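Local coordinates for protein CEL44C (Paenibacillus polymyxa, PDB 2YIH) that hydrolyses the beta-1,4-glucan backbone of xyloglucan and related glucans, this chain being the family 44 glycoside hydrolase part of a longer multidomain protein, at residues A[380-385]-A[434-439]; A[406-411]-A[448-453]; A[503-506]-A[510-513]. The protein carries 8 engineered substitutions. All coordinates share one frame; numbering follows the deposited sequence.

Interaction 1: A[380-385]-A[434-439]; sequences LGKNDV and SVHASV
K382, near the end of helix 367-382, reaches across to H436 on strand 433-439, and this one lysine carries essentially the whole contact. The direct bond runs from K382 NZ to H436 ND1, 3.0 Å away, so ND1 serves as the acceptor. The ammonium approaches at the edge of the imidazole but sits 24° out of the ring plane. The other ring nitrogen, NE2, is hydrogen-bonded to D375, about two turns back on the lysine's own helix. The imidazole is thus held at both nitrogens, which is consistent with a neutral ring protonated at NE2.

Water extends the grip to the strand backbone. Water 1 accepts from K382 NZ at 3.1 Å and from A437 N at 2.9 Å. Water 2 accepts from K382 NZ at 2.8 Å and donates to V435 O at 3.0 Å. With H436, the two waters give the ammonium three acceptors.

Packing is slight. K382 CE lies in the imidazole plane, 3.4 Å from H436 ND1, and the two side chains cross at about a right angle. The lysine's CG stands between the backbone N and the carbonyl carbon (chi1 77°), and from there the chain runs out fully extended, which brings NZ up to the strand. With an alanine here, H436 ND1 and both waters would probably lose their donor, leaving the imidazole one hydrogen-bond partner fewer and freer to shift.

V435 and A437 point away from the helix, A437 packing on V423 and L449 of the flanking strands. Helix 367-382, part of the TIM barrel, thereby sits against the inner strands of the beta domain; K21, from the N-terminal strand of that domain, bonds K382 O and forms a salt bridge with D384.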
loop_
_atom_site.group_PDB
_atom_site.type_symbol
_atom_site.label_atom_id
_atom_site.label_comp_id
_atom_site.label_asym_id
_atom_site.label_seq_id
_atom_site.Cartn_x
_atom_site.Cartn_y
_atom_site.Cartn_z
ATOM N N LEU A 380 -0.092 9.139 -5.977
ATOM C CA LEU A 380 -0.535 8.875 -4.617
ATOM C C LEU A 380 -0.201 10.038 -3.731
ATOM O O LEU A 380 -0.985 10.402 -2.829
ATOM C CB LEU A 380 0.119 7.608 -4.055
ATOM C CG LEU A 380 -0.264 6.338 -4.793
ATOM C CD1 LEU A 380 0.705 5.193 -4.330
ATOM C CD2 LEU A 380 -1.737 5.952 -4.574
ATOM N N GLY A 381 0.985 10.607 -3.930
ATOM C CA GLY A 381 1.441 11.651 -3.007
ATOM C C GLY A 381 0.499 12.844 -3.012
ATOM O O GLY A 381 0.252 13.433 -1.943
ATOM N N LYS A 382 -0.031 13.191 -4.192
ATOM C CA LYS A 382 -0.809 14.408 -4.344
ATOM C C LYS A 382 -2.325 14.212 -4.427
ATOM O O LYS A 382 -3.059 15.173 -4.647
ATOM C CB LYS A 382 -0.269 15.250 -5.518
ATOM C CG LYS A 382 -0.632 14.768 -6.896
ATOM C CD LYS A 382 0.316 15.547 -7.882
ATOM C CE LYS A 382 -0.000 15.241 -9.337
ATOM N NZ LYS A 382 0.978 15.896 -10.260
ATOM N N ASN A 383 -2.790 12.995 -4.134
ATOM C CA ASN A 383 -4.198 12.658 -4.095
ATOM C C ASN A 383 -4.670 12.192 -2.711
ATOM O O ASN A 383 -5.572 11.357 -2.596
ATOM C CB ASN A 383 -4.500 11.603 -5.161
ATOM C CG ASN A 383 -4.558 12.212 -6.544
ATOM O OD1 ASN A 383 -3.537 12.378 -7.223
ATOM N ND2 ASN A 383 -5.713 12.737 -6.873
ATOM N N ASP A 384 -4.021 12.712 -1.672
ATOM C CA ASP A 384 -4.519 12.546 -0.294
ATOM C C ASP A 384 -4.518 11.092 0.153
ATOM O O ASP A 384 -5.427 10.658 0.867
ATOM C CB ASP A 384 -5.931 13.152 -0.140
ATOM C CG ASP A 384 -5.948 14.661 -0.460
ATOM O OD1 ASP A 384 -5.352 15.432 0.310
ATOM O OD2 ASP A 384 -6.471 15.053 -1.526
ATOM N N VAL A 385 -3.557 10.316 -0.338
ATOM C CA VAL A 385 -3.391 8.951 0.162
ATOM C C VAL A 385 -2.409 8.940 1.319
ATOM O O VAL A 385 -1.317 9.496 1.222
ATOM C CB VAL A 385 -2.932 8.010 -0.976
ATOM C CG1 VAL A 385 -2.653 6.588 -0.436
ATOM C CG2 VAL A 385 -4.009 7.996 -2.085
ATOM N N SER A 434 4.231 12.289 -17.931
ATOM C CA SER A 434 3.666 12.636 -16.632
ATOM C C SER A 434 4.727 13.419 -15.884
ATOM O O SER A 434 5.933 13.279 -16.152
ATOM C CB SER A 434 3.325 11.373 -15.839
ATOM O OG SER A 434 2.244 10.704 -16.463
ATOM N N VAL A 435 4.300 14.241 -14.932
ATOM C CA VAL A 435 5.243 15.090 -14.222
ATOM C C VAL A 435 4.689 15.447 -12.830
ATOM O O VAL A 435 3.482 15.661 -12.649
ATOM C CB VAL A 435 5.519 16.403 -15.033
ATOM C CG1 VAL A 435 4.190 17.122 -15.312
ATOM C CG2 VAL A 435 6.533 17.291 -14.273
ATOM N N HIS A 436 5.574 15.401 -11.855
ATOM C CA HIS A 436 5.224 15.683 -10.465
ATOM C C HIS A 436 6.264 16.592 -9.858
ATOM O O HIS A 436 7.458 16.383 -10.051
ATOM C CB HIS A 436 5.203 14.366 -9.713
ATOM C CG HIS A 436 4.236 13.381 -10.295
ATOM N ND1 HIS A 436 2.870 13.539 -10.211
ATOM C CD2 HIS A 436 4.446 12.237 -10.990
ATOM C CE1 HIS A 436 2.278 12.542 -10.847
ATOM N NE2 HIS A 436 3.216 11.735 -11.326
ATOM N N ALA A 437 5.813 17.593 -9.100
ATOM C CA ALA A 437 6.726 18.586 -8.559
ATOM C C ALA A 437 6.582 18.687 -7.059
ATOM O O ALA A 437 5.521 18.419 -6.508
ATOM C CB ALA A 437 6.452 19.988 -9.208
ATOM N N SER A 438 7.652 19.108 -6.397
ATOM C CA SER A 438 7.589 19.257 -4.937
ATOM C C SER A 438 8.660 20.209 -4.451
ATOM O O SER A 438 9.672 20.402 -5.127
ATOM C CB SER A 438 7.777 17.896 -4.240
ATOM O OG SER A 438 9.028 17.331 -4.582
ATOM N N VAL A 439 8.417 20.786 -3.269
ATOM C CA VAL A 439 9.436 21.486 -2.489
ATOM C C VAL A 439 9.411 20.942 -1.049
ATOM O O VAL A 439 8.525 20.163 -0.703
ATOM C CB VAL A 439 9.164 23.001 -2.463
ATOM C CG1 VAL A 439 9.237 23.568 -3.889
ATOM C CG2 VAL A 439 7.806 23.311 -1.790
HETATM O O HOH W 1 2.984 17.831 -8.806
HETATM O O HOH W 2 0.667 16.530 -12.944
#

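Interaction 2: A[406-411]-A[448-453]; sequences KLYRNY and HLVVMN. With SO4 (sulfate ion), chain E.
L407 and Y408 pack on V450 in a buried, mainly apolar contact where the TIM barrel meets the beta domain: helix 399-409, which follows the last barrel strand, lies against strand 446-453. V450 is the central side chain, and its two methyls do different jobs. V450 CG2 sits over one face of the Y408 ring, offset toward the rim, in a CH-pi contact 4.2 Å from the ring centroid. V450 CG1 meets the phenol end of the same ring, 3.6 Å from Y408 OH, and also touches L407 CD2 at 4.1 Å.

The tyrosine's CG is anti to its carbonyl carbon (chi1 -83°), which carries the ring across to the valine although its CB does not aim at the strand. The buried hydroxyl is satisfied by the backbone carbonyl of T374 on helix 367-382, and F418 meets the Y408 ring edge-to-face.

Farther along, beyond the helix end, Y411 turns back to the strand. Its hydroxyl lies in the plane of the H448 imidazole, at the edge of that ring, and the two side chains cross at about a right angle. Y411 also meets the rings of H512 and W478, making an aromatic group between the domains.

Facing away from the strand, R409 holds a sulfate, probably from the crystallisation liquor, with two nearly straight bonds: NH1 to O2 and NH2 to O3, each 2.7 Å long.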
loop_
_atom_site.group_PDB
_atom_site.type_symbol
_atom_site.label_atom_id
_atom_site.label_comp_id
_atom_site.label_asym_id
_atom_site.label_seq_id
_atom_site.Cartn_x
_atom_site.Cartn_y
_atom_site.Cartn_z
ATOM N N LYS A 406 13.668 4.421 -5.681
ATOM C CA LYS A 406 14.952 5.107 -5.498
ATOM C C LYS A 406 14.916 6.460 -6.204
ATOM O O LYS A 406 15.501 7.406 -5.708
ATOM C CB LYS A 406 16.116 4.249 -6.020
ATOM C CG LYS A 406 16.335 3.061 -5.097
ATOM C CD LYS A 406 17.186 1.933 -5.720
ATOM C CE LYS A 406 18.607 2.389 -5.948
ATOM N NZ LYS A 406 19.335 1.423 -6.848
ATOM N N LEU A 407 14.232 6.560 -7.344
ATOM C CA LEU A 407 14.168 7.861 -8.021
ATOM C C LEU A 407 13.517 8.936 -7.128
ATOM O O LEU A 407 13.940 10.128 -7.149
ATOM C CB LEU A 407 13.488 7.762 -9.397
ATOM C CG LEU A 407 13.661 9.011 -10.276
ATOM C CD1 LEU A 407 15.078 9.091 -10.798
ATOM C CD2 LEU A 407 12.677 8.938 -11.458
ATOM N N TYR A 408 12.526 8.520 -6.328
ATOM C CA TYR A 408 11.885 9.426 -5.358
ATOM C C TYR A 408 12.639 9.574 -4.033
ATOM O O TYR A 408 12.531 10.629 -3.383
ATOM C CB TYR A 408 10.444 8.944 -5.044
ATOM C CG TYR A 408 9.435 9.400 -6.078
ATOM C CD1 TYR A 408 9.324 8.754 -7.304
ATOM C CD2 TYR A 408 8.681 10.552 -5.875
ATOM C CE1 TYR A 408 8.448 9.184 -8.263
ATOM C CE2 TYR A 408 7.751 10.985 -6.841
ATOM C CZ TYR A 408 7.672 10.326 -8.036
ATOM O OH TYR A 408 6.770 10.718 -9.018
ATOM N N ARG A 409 13.336 8.507 -3.588
ATOM C CA ARG A 409 13.731 8.435 -2.186
ATOM C C ARG A 409 15.219 8.192 -1.953
ATOM O O ARG A 409 15.690 8.302 -0.833
ATOM C CB ARG A 409 12.894 7.388 -1.437
ATOM C CG ARG A 409 11.408 7.709 -1.421
ATOM C CD ARG A 409 11.066 8.748 -0.339
ATOM N NE ARG A 409 11.358 8.200 0.987
ATOM C CZ ARG A 409 11.239 8.872 2.125
ATOM N NH1 ARG A 409 10.778 10.136 2.105
ATOM N NH2 ARG A 409 11.558 8.274 3.284
ATOM N N ASN A 410 15.977 7.914 -3.021
ATOM C CA ASN A 410 17.417 7.744 -2.862
ATOM C C ASN A 410 18.066 7.913 -4.222
ATOM O O ASN A 410 18.632 6.960 -4.776
ATOM C CB ASN A 410 17.762 6.354 -2.283
ATOM C CG ASN A 410 19.250 6.142 -2.137
ATOM O OD1 ASN A 410 20.042 7.099 -2.151
ATOM N ND2 ASN A 410 19.655 4.864 -2.043
ATOM N N TYR A 411 17.901 9.103 -4.787
ATOM C CA TYR A 411 18.240 9.286 -6.195
ATOM C C TYR A 411 19.744 9.441 -6.396
ATOM O O TYR A 411 20.271 9.215 -7.499
ATOM C CB TYR A 411 17.451 10.463 -6.813
ATOM C CG TYR A 411 17.622 11.800 -6.126
ATOM C CD1 TYR A 411 18.752 12.588 -6.348
ATOM C CD2 TYR A 411 16.635 12.300 -5.279
ATOM C CE1 TYR A 411 18.877 13.836 -5.730
ATOM C CE2 TYR A 411 16.755 13.533 -4.670
ATOM C CZ TYR A 411 17.875 14.290 -4.884
ATOM O OH TYR A 411 17.977 15.523 -4.276
ATOM N N HIS A 448 12.015 20.180 -6.843
ATOM C CA HIS A 448 12.185 18.793 -7.294
ATOM C C HIS A 448 11.146 18.517 -8.366
ATOM O O HIS A 448 9.941 18.752 -8.148
ATOM C CB HIS A 448 11.967 17.851 -6.111
ATOM C CG HIS A 448 13.130 17.788 -5.174
ATOM N ND1 HIS A 448 13.289 18.652 -4.109
ATOM C CD2 HIS A 448 14.186 16.945 -5.143
ATOM C CE1 HIS A 448 14.426 18.377 -3.497
ATOM N NE2 HIS A 448 14.993 17.350 -4.109
ATOM N N LEU A 449 11.581 17.960 -9.500
ATOM C CA LEU A 449 10.654 17.606 -10.572
ATOM C C LEU A 449 10.925 16.179 -10.980
ATOM O O LEU A 449 12.072 15.836 -11.277
ATOM C CB LEU A 449 10.864 18.477 -11.813
ATOM C CG LEU A 449 10.905 19.982 -11.616
ATOM C CD1 LEU A 449 11.148 20.619 -13.002
ATOM C CD2 LEU A 449 9.613 20.525 -10.980
ATOM N N VAL A 450 9.898 15.340 -10.970
ATOM C CA VAL A 450 10.035 13.981 -11.555
ATOM C C VAL A 450 9.229 13.983 -12.845
ATOM O O VAL A 450 8.043 14.350 -12.856
ATOM C CB VAL A 450 9.562 12.869 -10.559
ATOM C CG1 VAL A 450 9.423 11.496 -11.302
ATOM C CG2 VAL A 450 10.546 12.726 -9.428
ATOM N N VAL A 451 9.906 13.713 -13.957
ATOM C CA VAL A 451 9.271 13.742 -15.271
ATOM C C VAL A 451 9.549 12.433 -16.029
ATOM O O VAL A 451 10.616 11.802 -15.873
ATOM C CB VAL A 451 9.722 14.989 -16.087
ATOM C CG1 VAL A 451 11.245 14.985 -16.353
ATOM C CG2 VAL A 451 8.909 15.110 -17.393
ATOM N N MET A 452 8.584 11.988 -16.805
ATOM C CA MET A 452 8.786 10.742 -17.542
ATOM C C MET A 452 8.190 10.780 -18.929
ATOM O O MET A 452 7.167 11.430 -19.149
ATOM C CB MET A 452 8.241 9.551 -16.748
ATOM C CG MET A 452 6.710 9.544 -16.584
ATOM S SD MET A 452 6.174 8.904 -14.982
ATOM C CE MET A 452 6.610 10.324 -13.939
ATOM N N ASN A 453 8.833 10.057 -19.854
ATOM C CA ASN A 453 8.315 9.842 -21.199
ATOM C C ASN A 453 7.850 8.395 -21.359
ATOM O O ASN A 453 8.677 7.456 -21.288
ATOM C CB ASN A 453 9.440 10.154 -22.212
ATOM C CG ASN A 453 8.953 10.138 -23.658
ATOM O OD1 ASN A 453 7.877 9.640 -23.964
ATOM N ND2 ASN A 453 9.804 10.613 -24.560
HETATM S S SO4 E . 10.762 11.086 5.658
HETATM O O1 SO4 E . 11.920 11.830 6.154
HETATM O O2 SO4 E . 10.409 11.624 4.351
HETATM O O3 SO4 E . 11.102 9.658 5.606
HETATM O O4 SO4 E . 9.679 11.263 6.628
#

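Interaction 3: A[503-506]-A[510-513]; sequences YTVP and AYHI
Y503 meets Y511 at the start of this contact, its ring edge driven into the face of the other tyrosine. This is a T-shaped pair with centroids 5.3 Å apart and planes at 89°. The leading atom is Y503 CE2, which stands over the Y511 ring toward its rim, 3.7 Å from Y511 CE2. The Y503 hydroxyl is hydrogen-bonded to the carbonyl O of A491.

T504 turns its CB away, its OG1 hydrogen-bonded to D461, and contributes its backbone instead. T504 O lies near the plane of the Y511 ring, 3.6 Å from Y511 CE2 at the ring's edge. Water 3 donates to T504 O at 2.9 Å and is also hydrogen-bonded to Y511 OH, closing a small bridge round that same edge.

V505 slides past the tyrosine in the opposite direction, CG1 coming to 4.1 Å from Y511 CE2. P506, where the strand has ended, crosses the far end of the ring: its CD is only 3.3 Å from Y511 OH, a snug fit.

Y511 is thus the piece that all four residues touch, placed by a first torsion of -66° with CG anti to its carbonyl carbon. The two strands run roughly antiparallel, at 153°, and the axes of 503-505 and 510-513 come within 9.0 Å, yet they are not partners in the sheet. They face each other through side chains, as layers of a sandwich do. The chemistry fits that place near the surface: aromatic and apolar groups fill the gap between the strands, while the phenol oxygens find water or a backbone carbonyl at its margin.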
loop_
_atom_site.group_PDB
_atom_site.type_symbol
_atom_site.label_atom_id
_atom_site.label_comp_id
_atom_site.label_asym_id
_atom_site.label_seq_id
_atom_site.Cartn_x
_atom_site.Cartn_y
_atom_site.Cartn_z
ATOM N N TYR A 503 14.664 20.487 -21.575
ATOM C CA TYR A 503 15.449 19.263 -21.370
ATOM C C TYR A 503 14.817 18.177 -22.214
ATOM O O TYR A 503 13.603 18.039 -22.232
ATOM C CB TYR A 503 15.444 18.858 -19.883
ATOM C CG TYR A 503 16.633 18.025 -19.483
ATOM C CD1 TYR A 503 17.860 18.614 -19.236
ATOM C CD2 TYR A 503 16.558 16.626 -19.460
ATOM C CE1 TYR A 503 18.967 17.854 -18.865
ATOM C CE2 TYR A 503 17.653 15.857 -19.103
ATOM C CZ TYR A 503 18.854 16.467 -18.793
ATOM O OH TYR A 503 19.971 15.721 -18.431
ATOM N N THR A 504 15.632 17.402 -22.928
ATOM C CA THR A 504 15.079 16.369 -23.792
ATOM C C THR A 504 14.853 15.118 -22.937
ATOM O O THR A 504 15.756 14.682 -22.239
ATOM C CB THR A 504 16.051 16.045 -24.959
ATOM O OG1 THR A 504 16.292 17.252 -25.724
ATOM C CG2 THR A 504 15.466 14.973 -25.882
ATOM N N VAL A 505 13.675 14.519 -23.062
ATOM C CA VAL A 505 13.390 13.233 -22.403
ATOM C C VAL A 505 13.251 12.150 -23.475
ATOM O O VAL A 505 12.315 12.140 -24.244
ATOM C CB VAL A 505 12.106 13.318 -21.550
ATOM C CG1 VAL A 505 11.960 12.042 -20.686
ATOM C CG2 VAL A 505 12.151 14.590 -20.651
ATOM N N PRO A 506 14.214 11.231 -23.542
ATOM C CA PRO A 506 14.130 10.144 -24.523
ATOM C C PRO A 506 12.941 9.234 -24.225
ATOM O O PRO A 506 12.380 9.311 -23.121
ATOM C CB PRO A 506 15.444 9.361 -24.286
ATOM C CG PRO A 506 16.342 10.326 -23.684
ATOM C CD PRO A 506 15.467 11.185 -22.787
ATOM N N ALA A 510 12.785 8.060 -17.173
ATOM C CA ALA A 510 12.281 8.871 -16.058
ATOM C C ALA A 510 13.450 9.629 -15.469
ATOM O O ALA A 510 14.503 9.039 -15.253
ATOM C CB ALA A 510 11.658 7.970 -14.998
ATOM N N TYR A 511 13.275 10.927 -15.214
ATOM C CA TYR A 511 14.318 11.739 -14.564
ATOM C C TYR A 511 13.759 12.380 -13.300
ATOM O O TYR A 511 12.546 12.722 -13.240
ATOM C CB TYR A 511 14.769 12.913 -15.459
ATOM C CG TYR A 511 15.491 12.548 -16.751
ATOM C CD1 TYR A 511 16.678 11.812 -16.718
ATOM C CD2 TYR A 511 15.044 13.059 -17.985
ATOM C CE1 TYR A 511 17.379 11.527 -17.889
ATOM C CE2 TYR A 511 15.713 12.747 -19.181
ATOM C CZ TYR A 511 16.889 11.990 -19.110
ATOM O OH TYR A 511 17.554 11.691 -20.276
ATOM N N HIS A 512 14.666 12.613 -12.354
ATOM C CA HIS A 512 14.433 13.484 -11.203
ATOM C C HIS A 512 15.378 14.659 -11.370
ATOM O O HIS A 512 16.607 14.500 -11.393
ATOM C CB HIS A 512 14.765 12.743 -9.895
ATOM C CG HIS A 512 14.377 13.470 -8.623
ATOM N ND1 HIS A 512 13.998 12.787 -7.489
ATOM C CD2 HIS A 512 14.351 14.788 -8.290
ATOM C CE1 HIS A 512 13.764 13.646 -6.507
ATOM N NE2 HIS A 512 13.985 14.868 -6.961
ATOM N N ILE A 513 14.784 15.821 -11.596
ATOM C CA ILE A 513 15.540 17.090 -11.754
ATOM C C ILE A 513 15.475 17.899 -10.448
ATOM O O ILE A 513 14.399 18.058 -9.878
ATOM C CB ILE A 513 14.916 17.921 -12.871
ATOM C CG1 ILE A 513 14.958 17.113 -14.189
ATOM C CG2 ILE A 513 15.622 19.280 -13.017
ATOM C CD1 ILE A 513 14.135 17.683 -15.320
HETATM O O HOH W 3 18.420 13.605 -22.322
#

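In the fold
Along the chain, helix 367-382 precedes the last barrel strand, 387-390, and helix 399-409 follows it; strands 433-439 and 446-453 then come in the same order. Interaction 1 opens first and closes a 48-residue loop; interaction 2 opens inside that loop and closes after it, so the two cross. Both fasten the TIM barrel to the beta domain, and their strands are neighbours in the sheet, with H436 O bonded to V450 N. Interaction 3 comes later, in series, closing a short connection of three residues within the beta domain. It joins interaction 2 through L449 O with I513 N and through L407 O with H512 ND1, while its centre is about 17 Å from that of interaction 1.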